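Local coordinates for protein DR2417 (Deinococcus radiodurans, PDB 4XWW) that degrades RNA, probably as a 5'-3' exonuclease and possibly also as an endonuclease, and is probably involved in the maturation of rRNA and perhaps mRNA, at residues Gly25-Ile30 against Leu427-Gly432; Ile30-Thr35 against Gly49-Lys54; Ile60-Pro65 against Val453-Leu458; Ser154-Ala159 against Ser247-Ile252. All coordinates share one frame; numbering follows the deposited sequence.

Contact 1 (Gly25-Ile30 against Leu427-Gly432). With nucleotides of chain C.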
# COMPACT_ATOMS: atom_id res chain seq x y z
N GLY A 25 23.43 2.79 -7.13
CA GLY A 25 22.18 2.44 -6.49
C GLY A 25 22.01 3.33 -5.28
O GLY A 25 22.99 3.82 -4.75
N GLY A 26 20.77 3.53 -4.85
CA GLY A 26 20.48 4.32 -3.67
C GLY A 26 20.16 5.78 -3.91
O GLY A 26 19.81 6.51 -2.98
N MET A 27 20.26 6.22 -5.16
CA MET A 27 19.86 7.57 -5.54
C MET A 27 18.49 7.52 -6.21
O MET A 27 18.26 6.69 -7.09
CB MET A 27 20.88 8.18 -6.51
CG MET A 27 22.18 8.66 -5.87
SD MET A 27 21.97 10.09 -4.80
CE MET A 27 23.70 10.52 -4.52
N GLY A 28 17.58 8.40 -5.80
CA GLY A 28 16.25 8.40 -6.41
C GLY A 28 15.41 7.20 -5.98
O GLY A 28 14.39 6.86 -6.61
N GLU A 29 15.86 6.55 -4.91
CA GLU A 29 15.19 5.39 -4.32
C GLU A 29 15.68 5.23 -2.90
O GLU A 29 16.72 5.78 -2.52
CB GLU A 29 15.51 4.12 -5.11
CG GLU A 29 17.01 3.77 -5.06
CD GLU A 29 17.35 2.52 -5.83
OE1 GLU A 29 16.45 1.69 -6.07
OE2 GLU A 29 18.53 2.36 -6.22
N ILE A 30 14.95 4.44 -2.13
CA ILE A 30 15.43 3.99 -0.85
C ILE A 30 15.69 2.49 -0.96
O ILE A 30 14.76 1.69 -1.01
CB ILE A 30 14.44 4.31 0.25
CG1 ILE A 30 14.27 5.83 0.35
CG2 ILE A 30 14.92 3.71 1.57
CD1 ILE A 30 13.31 6.29 1.40
N LEU A 427 23.03 19.16 -6.51
CA LEU A 427 22.52 18.35 -7.62
C LEU A 427 21.64 17.22 -7.12
O LEU A 427 21.85 16.70 -6.02
CB LEU A 427 23.66 17.76 -8.43
CG LEU A 427 24.52 18.77 -9.16
CD1 LEU A 427 25.68 18.05 -9.82
CD2 LEU A 427 23.69 19.56 -10.18
N ILE A 428 20.64 16.87 -7.93
CA ILE A 428 19.77 15.74 -7.62
C ILE A 428 20.25 14.57 -8.49
O ILE A 428 19.91 14.49 -9.68
CB ILE A 428 18.26 16.04 -7.88
CG1 ILE A 428 17.79 17.32 -7.17
CG2 ILE A 428 17.42 14.85 -7.45
CD1 ILE A 428 17.85 17.28 -5.66
N ALA A 429 21.07 13.68 -7.93
CA ALA A 429 21.64 12.62 -8.74
C ALA A 429 20.67 11.46 -8.96
O ALA A 429 19.76 11.21 -8.15
CB ALA A 429 22.97 12.12 -8.13
N LYS A 430 20.87 10.80 -10.09
CA LYS A 430 20.19 9.56 -10.47
C LYS A 430 21.22 8.46 -10.49
O LYS A 430 22.39 8.74 -10.74
CB LYS A 430 19.54 9.68 -11.85
CG LYS A 430 18.49 10.78 -11.96
CD LYS A 430 17.90 10.77 -13.37
CE LYS A 430 17.41 12.15 -13.78
NZ LYS A 430 18.53 13.07 -14.08
N ASN A 431 20.80 7.22 -10.26
CA ASN A 431 21.72 6.09 -10.46
C ASN A 431 22.28 6.11 -11.87
O ASN A 431 21.55 6.36 -12.83
CB ASN A 431 21.02 4.76 -10.20
CG ASN A 431 20.54 4.61 -8.80
OD1 ASN A 431 21.10 5.20 -7.87
ND2 ASN A 431 19.48 3.83 -8.62
N GLY A 432 23.58 5.82 -11.99
CA GLY A 432 24.27 5.85 -13.27
C GLY A 432 24.86 7.21 -13.63
O GLY A 432 25.66 7.30 -14.55
P U C 2 12.32 4.12 10.08
OP1 U C 2 13.42 3.41 10.77
OP2 U C 2 12.39 5.59 9.90
O5' U C 2 12.12 3.50 8.62
C5' U C 2 12.06 2.08 8.41
C4' U C 2 12.73 1.72 7.10
O4' U C 2 11.88 2.12 5.98
C3' U C 2 14.09 2.36 6.85
O3' U C 2 14.94 1.40 6.25
C2' U C 2 13.78 3.44 5.82
O2' U C 2 14.89 3.77 5.01
C1' U C 2 12.68 2.76 5.01
N1 U C 2 11.83 3.68 4.24
C2 U C 2 11.49 3.31 2.95
O2 U C 2 11.84 2.25 2.45
N3 U C 2 10.70 4.21 2.28
C4 U C 2 10.24 5.42 2.75
O4 U C 2 9.54 6.13 2.02
C5 U C 2 10.65 5.74 4.08
C6 U C 2 11.41 4.88 4.77
O HOH W 1 17.93 6.81 -9.82
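Asn431 reaches across to the glycine-rich loop Gly25-Ile30 and fills the bend of its backbone with a carboxamide. Its CB starts off to one side of the loop; with CG anti to the carbonyl carbon (chi1 -63°), the amide swings in over Gly25, whose CA lies 3.6 Å from CG. OD1 then takes the backbone N-H of Met27, with N and OD1 3.0 Å apart and the donor tilted only modestly from the carbonyl plane. The other branch, ND2, gives a hydrogen to Glu29 OE2 at 3.0 Å, approaching from above the carboxylate, 59° out of its plane. From the opposite face of that carboxylate Gly26 N comes in almost straight, 2.9 Å from Glu29 OE2, so two N-H groups grip one oxygen. Lys32 adds a salt bridge to the same atom. The amide's flip is thus decided by one donor and one acceptor. A water joins the backbones beside it, donating to Met27 O and accepting from Asn431 N. Further along the loop, the Met27 side chain bends at chi2 and lays CE against Ala429 CB at 4.0 Å. This loop of the metallo-beta-lactamase fold borders the zinc site, Gly26 lying near His403 and Asp88 and about 8 Å from a bound zinc ion. Met27 also packs on Trp402 of strand 398-402 and Gln409 of helix 406-417, so the loop after strand 19-23 is wedged between these elements and the connection from strand 425-426 to strand 433-438.

Contact 2 (Ile30-Thr35 against Gly49-Lys54). With nucleotides of chain C.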
# COMPACT_ATOMS: atom_id res chain seq x y z
N ILE A 30 14.95 4.44 -2.13
CA ILE A 30 15.43 3.99 -0.85
C ILE A 30 15.69 2.49 -0.96
O ILE A 30 14.76 1.69 -1.01
CB ILE A 30 14.44 4.31 0.25
CG1 ILE A 30 14.27 5.83 0.35
CG2 ILE A 30 14.92 3.71 1.57
CD1 ILE A 30 13.31 6.29 1.40
N GLY A 31 16.97 2.12 -1.03
CA GLY A 31 17.37 0.74 -1.24
C GLY A 31 18.56 0.57 -2.16
O GLY A 31 18.95 1.49 -2.89
N LYS A 32 19.11 -0.65 -2.11
CA LYS A 32 20.32 -1.10 -2.84
C LYS A 32 21.39 -0.03 -3.02
O LYS A 32 21.85 0.23 -4.13
CB LYS A 32 19.95 -1.73 -4.20
CG LYS A 32 19.18 -0.87 -5.21
CD LYS A 32 18.82 -1.74 -6.45
CE LYS A 32 17.82 -1.05 -7.40
NZ LYS A 32 18.42 0.19 -8.00
N ASN A 33 21.81 0.55 -1.91
CA ASN A 33 22.84 1.57 -1.91
C ASN A 33 24.18 1.03 -2.37
O ASN A 33 24.64 -0.01 -1.90
CB ASN A 33 22.94 2.16 -0.50
CG ASN A 33 21.68 2.92 -0.12
OD1 ASN A 33 21.48 4.02 -0.59
ND2 ASN A 33 20.83 2.33 0.69
N ILE A 34 24.80 1.76 -3.30
CA ILE A 34 26.15 1.46 -3.74
C ILE A 34 26.68 2.67 -4.51
O ILE A 34 26.08 3.14 -5.49
CB ILE A 34 26.24 0.17 -4.60
CG1 ILE A 34 27.66 0.02 -5.18
CG2 ILE A 34 25.16 0.14 -5.70
CD1 ILE A 34 27.98 -1.36 -5.74
N THR A 35 27.82 3.18 -4.05
CA THR A 35 28.40 4.39 -4.61
C THR A 35 29.86 4.16 -4.97
O THR A 35 30.66 3.65 -4.16
CB THR A 35 28.29 5.57 -3.62
OG1 THR A 35 26.93 5.69 -3.20
CG2 THR A 35 28.73 6.87 -4.27
N GLY A 49 24.13 -2.78 -1.25
CA GLY A 49 22.81 -3.11 -0.75
C GLY A 49 21.89 -3.89 -1.67
O GLY A 49 22.12 -3.96 -2.88
N LEU A 50 20.84 -4.47 -1.10
CA LEU A 50 19.70 -4.96 -1.88
C LEU A 50 18.52 -4.00 -1.72
O LEU A 50 18.51 -3.12 -0.84
CB LEU A 50 19.30 -6.38 -1.46
CG LEU A 50 18.85 -6.65 -0.01
CD1 LEU A 50 17.45 -6.10 0.34
CD2 LEU A 50 18.91 -8.16 0.28
N ALA A 51 17.51 -4.18 -2.56
CA ALA A 51 16.25 -3.47 -2.40
C ALA A 51 15.10 -4.46 -2.35
O ALA A 51 15.21 -5.60 -2.81
CB ALA A 51 16.05 -2.46 -3.53
N PHE A 52 13.99 -4.02 -1.78
CA PHE A 52 12.83 -4.88 -1.67
C PHE A 52 11.88 -4.58 -2.80
O PHE A 52 11.79 -3.44 -3.24
CB PHE A 52 12.17 -4.70 -0.31
CG PHE A 52 13.04 -5.17 0.81
CD1 PHE A 52 13.16 -6.52 1.09
CD2 PHE A 52 13.80 -4.27 1.53
CE1 PHE A 52 13.98 -6.96 2.09
CE2 PHE A 52 14.63 -4.70 2.55
CZ PHE A 52 14.72 -6.06 2.83
N PRO A 53 11.21 -5.63 -3.31
CA PRO A 53 10.35 -5.50 -4.48
C PRO A 53 9.11 -4.68 -4.18
O PRO A 53 8.59 -4.76 -3.07
CB PRO A 53 9.97 -6.95 -4.81
CG PRO A 53 10.23 -7.73 -3.56
CD PRO A 53 11.39 -7.04 -2.90
N LYS A 54 8.66 -3.91 -5.16
CA LYS A 54 7.38 -3.22 -5.09
C LYS A 54 6.25 -4.17 -5.49
O LYS A 54 6.50 -5.27 -5.98
CB LYS A 54 7.39 -1.99 -6.00
CG LYS A 54 8.44 -0.96 -5.62
CD LYS A 54 8.14 0.39 -6.25
CE LYS A 54 8.85 1.50 -5.51
NZ LYS A 54 7.90 2.57 -5.06
P U C 3 16.47 1.31 6.69
OP1 U C 3 16.69 2.29 7.78
OP2 U C 3 17.30 1.36 5.47
O5' U C 3 16.57 -0.14 7.33
C5' U C 3 15.67 -0.53 8.39
C4' U C 3 15.19 -1.94 8.15
O4' U C 3 14.03 -1.91 7.27
C3' U C 3 16.20 -2.87 7.48
O3' U C 3 16.19 -4.13 8.12
C2' U C 3 15.70 -2.97 6.04
O2' U C 3 16.04 -4.18 5.41
C1' U C 3 14.19 -2.86 6.24
N1 U C 3 13.49 -2.38 5.05
C2 U C 3 12.39 -3.11 4.62
O2 U C 3 11.99 -4.10 5.20
N3 U C 3 11.78 -2.62 3.49
C4 U C 3 12.15 -1.51 2.76
O4 U C 3 11.50 -1.20 1.76
C5 U C 3 13.30 -0.82 3.26
C6 U C 3 13.91 -1.27 4.36
P U C 4 17.54 -4.94 8.31
OP1 U C 4 17.89 -4.92 9.75
OP2 U C 4 18.52 -4.46 7.31
O5' U C 4 17.11 -6.44 7.98
C5' U C 4 16.38 -6.76 6.79
C4' U C 4 14.91 -6.94 7.11
O4' U C 4 14.15 -6.82 5.88
C3' U C 4 14.52 -8.29 7.72
O3' U C 4 14.60 -8.27 9.14
C2' U C 4 13.13 -8.51 7.12
O2' U C 4 12.11 -7.75 7.72
C1' U C 4 13.34 -7.97 5.71
N1 U C 4 14.04 -8.90 4.82
C2 U C 4 13.29 -9.61 3.91
O2 U C 4 12.08 -9.49 3.82
N3 U C 4 14.00 -10.47 3.11
C4 U C 4 15.36 -10.69 3.13
O4 U C 4 15.86 -11.49 2.34
C5 U C 4 16.08 -9.92 4.10
C6 U C 4 15.41 -9.07 4.90
P U C 2 12.32 4.12 10.08
OP1 U C 2 13.42 3.41 10.77
OP2 U C 2 12.39 5.59 9.90
O5' U C 2 12.12 3.50 8.62
C5' U C 2 12.06 2.08 8.41
C4' U C 2 12.73 1.72 7.10
O4' U C 2 11.88 2.12 5.98
C3' U C 2 14.09 2.36 6.85
O3' U C 2 14.94 1.40 6.25
C2' U C 2 13.78 3.44 5.82
O2' U C 2 14.89 3.77 5.01
C1' U C 2 12.68 2.76 5.01
N1 U C 2 11.83 3.68 4.24
C2 U C 2 11.49 3.31 2.95
O2 U C 2 11.84 2.25 2.45
N3 U C 2 10.70 4.21 2.28
C4 U C 2 10.24 5.42 2.75
O4 U C 2 9.54 6.13 2.02
C5 U C 2 10.65 5.74 4.08
C6 U C 2 11.41 4.88 4.77
O HOH W 2 13.89 -1.30 -0.76
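Lys32 N points at Leu50 O, 2.8 Å away, and meets that carbonyl from above its plane, 69° out of it, rather than on a lone pair. One residue further, the chains join a second time where Gly49 N donates to Asn33 O at 2.9 Å, nearly straight. Between these two bonds the backbones come very close: Lys32 CA stands 3.4 Å from Gly49 O in a CA-H...O contact, and that buried oxygen has no hydrogen-bonding partner in the model. Neither Gly31 nor Gly49 has a CB to obstruct this approach. Lys32 CG, set between the backbone N and the carbonyl carbon (chi1 58°), passes over the Ala51 methyl at 3.9 Å before NZ leaves for its salt bridge with Glu29.

Next outward come a water and the RNA. The water accepts from Phe52 N and donates to Ile30 O, with a weak bond to O4 of U3 of chain C. Leu50 CD1 covers one face of the Phe52 ring and U3 the other; Phe52 CE2 is 3.2 Å from O2' of U3 of chain C. Asn33 ND2 donates to Asp88 O, so these loops of the metallo-beta-lactamase fold border the zinc site and line the RNA; leading into strand 34-39 and out of strand 42-46, they meet helix 87-90, with Lys32 resting on strand 62-65.

Contact 3 (Ile60-Pro65 against Val453-Leu458). With MN (manganese (II) ion), chain G.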
# COMPACT_ATOMS: atom_id res chain seq x y z
N ILE A 60 9.04 -11.80 -7.17
CA ILE A 60 10.49 -11.77 -6.95
C ILE A 60 10.83 -11.55 -5.48
O ILE A 60 10.02 -11.01 -4.72
CB ILE A 60 11.22 -10.69 -7.81
CG1 ILE A 60 11.01 -9.28 -7.26
CG2 ILE A 60 10.87 -10.82 -9.31
CD1 ILE A 60 11.80 -8.23 -7.99
N ASP A 61 12.02 -11.98 -5.08
CA ASP A 61 12.42 -11.96 -3.67
C ASP A 61 13.19 -10.70 -3.28
O ASP A 61 12.90 -10.09 -2.25
CB ASP A 61 13.26 -13.19 -3.35
CG ASP A 61 12.55 -14.48 -3.68
OD1 ASP A 61 11.32 -14.56 -3.47
OD2 ASP A 61 13.21 -15.42 -4.15
N LEU A 62 14.17 -10.32 -4.09
CA LEU A 62 14.93 -9.11 -3.80
C LEU A 62 15.55 -8.54 -5.07
O LEU A 62 15.50 -9.16 -6.13
CB LEU A 62 16.02 -9.40 -2.76
CG LEU A 62 16.97 -10.55 -3.07
CD1 LEU A 62 18.35 -10.04 -3.53
CD2 LEU A 62 17.11 -11.48 -1.86
N ILE A 63 16.11 -7.34 -4.96
CA ILE A 63 16.68 -6.65 -6.10
C ILE A 63 18.12 -6.24 -5.77
O ILE A 63 18.39 -5.73 -4.71
CB ILE A 63 15.85 -5.39 -6.47
CG1 ILE A 63 14.37 -5.76 -6.65
CG2 ILE A 63 16.43 -4.72 -7.70
CD1 ILE A 63 13.42 -4.57 -6.72
N VAL A 64 19.04 -6.47 -6.70
CA VAL A 64 20.43 -6.10 -6.47
C VAL A 64 20.87 -5.20 -7.61
O VAL A 64 20.22 -5.17 -8.66
CB VAL A 64 21.33 -7.35 -6.36
CG1 VAL A 64 20.93 -8.15 -5.14
CG2 VAL A 64 21.26 -8.19 -7.61
N PRO A 65 21.97 -4.45 -7.42
CA PRO A 65 22.34 -3.47 -8.45
C PRO A 65 22.99 -4.09 -9.66
O PRO A 65 23.69 -5.11 -9.55
CB PRO A 65 23.34 -2.54 -7.73
CG PRO A 65 23.29 -2.90 -6.29
CD PRO A 65 22.81 -4.33 -6.22
N VAL A 453 18.67 -5.69 -10.98
CA VAL A 453 18.73 -7.10 -11.34
C VAL A 453 17.83 -7.86 -10.36
O VAL A 453 18.02 -7.75 -9.15
CB VAL A 453 20.15 -7.68 -11.29
CG1 VAL A 453 20.13 -9.16 -11.67
CG2 VAL A 453 21.09 -6.90 -12.21
N TYR A 454 16.84 -8.59 -10.87
CA TYR A 454 15.92 -9.29 -9.98
C TYR A 454 16.43 -10.65 -9.54
O TYR A 454 17.02 -11.39 -10.33
CB TYR A 454 14.55 -9.47 -10.65
CG TYR A 454 13.94 -8.17 -11.12
CD1 TYR A 454 14.07 -7.01 -10.37
CD2 TYR A 454 13.24 -8.10 -12.32
CE1 TYR A 454 13.52 -5.81 -10.80
CE2 TYR A 454 12.69 -6.92 -12.75
CZ TYR A 454 12.83 -5.77 -11.99
OH TYR A 454 12.27 -4.59 -12.43
N VAL A 455 16.20 -10.97 -8.28
CA VAL A 455 16.46 -12.30 -7.74
C VAL A 455 15.12 -12.98 -7.42
O VAL A 455 14.30 -12.42 -6.70
CB VAL A 455 17.33 -12.24 -6.48
CG1 VAL A 455 17.57 -13.64 -5.93
CG2 VAL A 455 18.66 -11.57 -6.80
N ASP A 456 14.92 -14.16 -7.98
CA ASP A 456 13.68 -14.91 -7.80
C ASP A 456 14.04 -16.37 -7.61
O ASP A 456 14.39 -17.05 -8.56
CB ASP A 456 12.77 -14.73 -9.01
CG ASP A 456 11.33 -15.09 -8.72
OD1 ASP A 456 11.04 -15.65 -7.65
OD2 ASP A 456 10.49 -14.83 -9.60
N GLY A 457 13.99 -16.84 -6.37
CA GLY A 457 14.47 -18.17 -6.07
C GLY A 457 15.98 -18.22 -6.20
O GLY A 457 16.69 -17.42 -5.60
N LEU A 458 16.47 -19.16 -7.00
CA LEU A 458 17.90 -19.29 -7.25
C LEU A 458 18.32 -18.46 -8.45
O LEU A 458 19.51 -18.23 -8.67
CB LEU A 458 18.26 -20.76 -7.47
CG LEU A 458 17.99 -21.73 -6.33
CD1 LEU A 458 18.04 -23.16 -6.84
CD2 LEU A 458 19.01 -21.52 -5.22
MN MN G . 9.40 -16.16 -6.28
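Asp61 N and Leu62 N both face Val455 O, a classic beta bulge in an otherwise regular antiparallel pair. The bond from Asp61 N is the stronger, 2.8 Å and nearly along the C=O axis; that from Leu62 N is weak. Beyond the bulge, Val455 N returns to Leu62 O, and Val64 and Val453 exchange two further backbone bonds, leaving Ile63 and Tyr454 as the non-hydrogen-bonded pair between them.

Apolar contacts divide between the two faces. On one, Leu62 and Val455 lie side by side, CD1 to CG2 3.6 Å, and Val64 CG2 packs on Val453 CB; Tyr95 of helix 93-97 covers this side. On the other, Ile63 CG1 sits at the edge of the Tyr454 ring, while Ile60 CD1 reaches Tyr454 CD1 at 3.5 Å.

Polar groups gather at the bulged end. Asp61 OD2 accepts from Gly457 N on its syn side, 2.7 Å away and 31° out of the carboxylate plane. Arg549 NH1 of the second subunit bonds Asp456 O. Asp456, with CG anti to the backbone N (chi1 -162°), brings OD1 to the manganese at 2.2 Å, and Arg471 holds OD2 by a salt bridge. Asp61 OD1 stays 3.8 Å from the metal, though Asp61 has been seen to bind manganese in this protein. With Gly59 O as the other protein ligand, the bulged end of these antiparallel strands forms the manganese site.

Contact 4 (Ser154-Ala159 against Ser247-Ile252). With nucleotides of chain C.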
# COMPACT_ATOMS: atom_id res chain seq x y z
N SER A 154 19.74 3.15 13.54
CA SER A 154 18.86 2.15 14.13
C SER A 154 19.54 0.78 14.22
O SER A 154 18.88 -0.23 14.52
CB SER A 154 17.60 2.04 13.29
OG SER A 154 17.97 2.03 11.92
N ILE A 155 20.84 0.74 13.91
CA ILE A 155 21.67 -0.45 14.10
C ILE A 155 23.03 0.03 14.65
O ILE A 155 23.46 1.13 14.32
CB ILE A 155 21.84 -1.25 12.77
CG1 ILE A 155 22.43 -2.65 13.02
CG2 ILE A 155 22.73 -0.49 11.77
CD1 ILE A 155 22.54 -3.52 11.76
N PRO A 156 23.68 -0.75 15.53
CA PRO A 156 25.00 -0.36 16.03
C PRO A 156 26.10 -0.39 14.95
O PRO A 156 25.88 -0.95 13.86
CB PRO A 156 25.30 -1.42 17.11
CG PRO A 156 23.97 -1.94 17.51
CD PRO A 156 23.11 -1.89 16.28
N ASP A 157 27.25 0.19 15.27
CA ASP A 157 28.43 0.13 14.41
C ASP A 157 28.12 0.74 13.06
O ASP A 157 28.47 0.20 12.01
CB ASP A 157 28.92 -1.31 14.27
CG ASP A 157 29.79 -1.76 15.44
OD1 ASP A 157 30.23 -0.90 16.25
OD2 ASP A 157 30.05 -2.98 15.54
N ASN A 158 27.43 1.88 13.12
CA ASN A 158 27.07 2.67 11.95
C ASN A 158 28.02 3.84 11.78
O ASN A 158 28.26 4.60 12.72
CB ASN A 158 25.65 3.19 12.10
CG ASN A 158 25.20 3.98 10.91
OD1 ASN A 158 24.87 3.41 9.88
ND2 ASN A 158 25.18 5.30 11.04
N ALA A 159 28.59 3.99 10.59
CA ALA A 159 29.57 5.04 10.38
C ALA A 159 29.18 5.98 9.27
O ALA A 159 28.54 5.58 8.30
CB ALA A 159 30.96 4.44 10.07
N SER A 247 17.00 -6.31 13.81
CA SER A 247 18.28 -5.63 13.86
C SER A 247 18.27 -4.35 14.70
O SER A 247 19.29 -3.65 14.77
CB SER A 247 18.75 -5.31 12.44
OG SER A 247 17.96 -4.29 11.85
N GLN A 248 17.14 -4.02 15.32
CA GLN A 248 17.08 -2.81 16.13
C GLN A 248 17.66 -3.14 17.48
O GLN A 248 16.95 -3.27 18.48
CB GLN A 248 15.65 -2.27 16.28
CG GLN A 248 15.51 -0.78 15.91
CD GLN A 248 16.37 0.20 16.74
OE1 GLN A 248 17.23 -0.19 17.55
NE2 GLN A 248 16.14 1.49 16.52
N VAL A 249 18.98 -3.28 17.51
CA VAL A 249 19.66 -3.74 18.70
C VAL A 249 19.49 -2.80 19.88
O VAL A 249 19.30 -3.27 21.00
CB VAL A 249 21.18 -3.94 18.45
CG1 VAL A 249 21.84 -4.49 19.69
CG2 VAL A 249 21.39 -4.90 17.26
N TYR A 250 19.55 -1.48 19.67
CA TYR A 250 19.33 -0.57 20.80
C TYR A 250 17.94 -0.76 21.43
O TYR A 250 17.81 -0.88 22.65
CB TYR A 250 19.47 0.89 20.40
CG TYR A 250 20.80 1.26 19.81
CD1 TYR A 250 22.00 0.75 20.33
CD2 TYR A 250 20.87 2.13 18.73
CE1 TYR A 250 23.24 1.11 19.76
CE2 TYR A 250 22.08 2.49 18.18
CZ TYR A 250 23.25 1.99 18.69
OH TYR A 250 24.43 2.37 18.09
N ARG A 251 16.92 -0.70 20.58
CA ARG A 251 15.52 -0.94 20.98
C ARG A 251 15.38 -2.24 21.78
O ARG A 251 14.79 -2.27 22.87
CB ARG A 251 14.63 -0.97 19.74
CG ARG A 251 13.10 -1.10 19.99
CD ARG A 251 12.43 0.25 20.31
NE ARG A 251 12.75 1.29 19.34
CZ ARG A 251 12.15 1.48 18.17
NH1 ARG A 251 11.12 0.70 17.79
NH2 ARG A 251 12.57 2.48 17.39
N ILE A 252 15.90 -3.33 21.22
CA ILE A 252 15.77 -4.62 21.87
C ILE A 252 16.54 -4.66 23.19
O ILE A 252 16.03 -5.16 24.19
CB ILE A 252 16.22 -5.76 20.95
CG1 ILE A 252 15.29 -5.81 19.73
CG2 ILE A 252 16.18 -7.07 21.69
CD1 ILE A 252 15.75 -6.72 18.60
P U C 4 17.54 -4.94 8.31
OP1 U C 4 17.89 -4.92 9.75
OP2 U C 4 18.52 -4.46 7.31
O5' U C 4 17.11 -6.44 7.98
C5' U C 4 16.38 -6.76 6.79
C4' U C 4 14.91 -6.94 7.11
O4' U C 4 14.15 -6.82 5.88
C3' U C 4 14.52 -8.29 7.72
O3' U C 4 14.60 -8.27 9.14
C2' U C 4 13.13 -8.51 7.12
O2' U C 4 12.11 -7.75 7.72
C1' U C 4 13.34 -7.97 5.71
N1 U C 4 14.04 -8.90 4.82
C2 U C 4 13.29 -9.61 3.91
O2 U C 4 12.08 -9.49 3.82
N3 U C 4 14.00 -10.47 3.11
C4 U C 4 15.36 -10.69 3.13
O4 U C 4 15.86 -11.49 2.34
C5 U C 4 16.08 -9.92 4.10
C6 U C 4 15.41 -9.07 4.90
O HOH W 3 17.72 -1.69 12.60
O HOH W 4 24.13 3.43 15.68
O HOH W 5 27.20 1.86 17.71
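Ser154 O is aimed straight at the CA-H of Gln248, 3.5 Å from CA with 178° at the hydrogen, and no conventional hydrogen bond joins the two backbones directly. The junction belongs to the interface of the metallo-beta-lactamase and beta-CASP domains: Gln248 centres an inverse gamma turn and is the N-cap of helix 249-261. Its side chain folds back at chi2 (-60°) to bring OE1 3.1 Å from Arg251 N, a capping bond in which Arg251 N lies above the carbonyl plane of the amide, not on a lone pair. The same fold lays the amide against Ser154, with NE2 3.6 Å from Ser154 CB.

Pro156 makes the apolar half of the contact. Its CG and CD both press on Val249, whose CB is 3.6 Å from Pro156 CG; the two side chains cross at about a right angle. Tyr250 slides past the proline in the opposite direction, its CE1 3.9 Å from Pro156 CG. Ile155 turns away toward Leu110 and Leu114 of helix 109-122, while its CG1 still grazes Ser247 O.

Around this core, water supplies the polar links. One molecule connects Ile155 O with Tyr250 OH, and a second accepts from Asp157 N and meets the same hydroxyl. The side chain of Ser154, a residue seen to bind UMP in this protein, is about 5 Å from a bound zinc ion. A third water donates to Ser154 O at 2.7 Å and lies 2.7 Å from Ser247 OG.

In the fold
Contacts 1, 2 and 3 form a chain through the metallo-beta-lactamase part of the protein. Contacts 1 and 2 share Ile30, with centres 11 Å apart, and Gly25 O probably accepts from Ile34 N. Contacts 2 and 3 are also 11 Å apart, joined by a probable bond from Ala51 N to Ile63 O. Contact 4 stands about 19 Å from contact 2, centre to centre, where the beta-CASP domain meets the lactamase domain. In sequence, contact 2 closes before contact 3 opens, and contact 4 lies between the two halves of contacts 1 and 3, which bring residues beyond 425 back to the N-terminal region. Bound RNA lies along contacts 1 and 2 and close to contact 4; contact 3 carries manganese at the subunit interface.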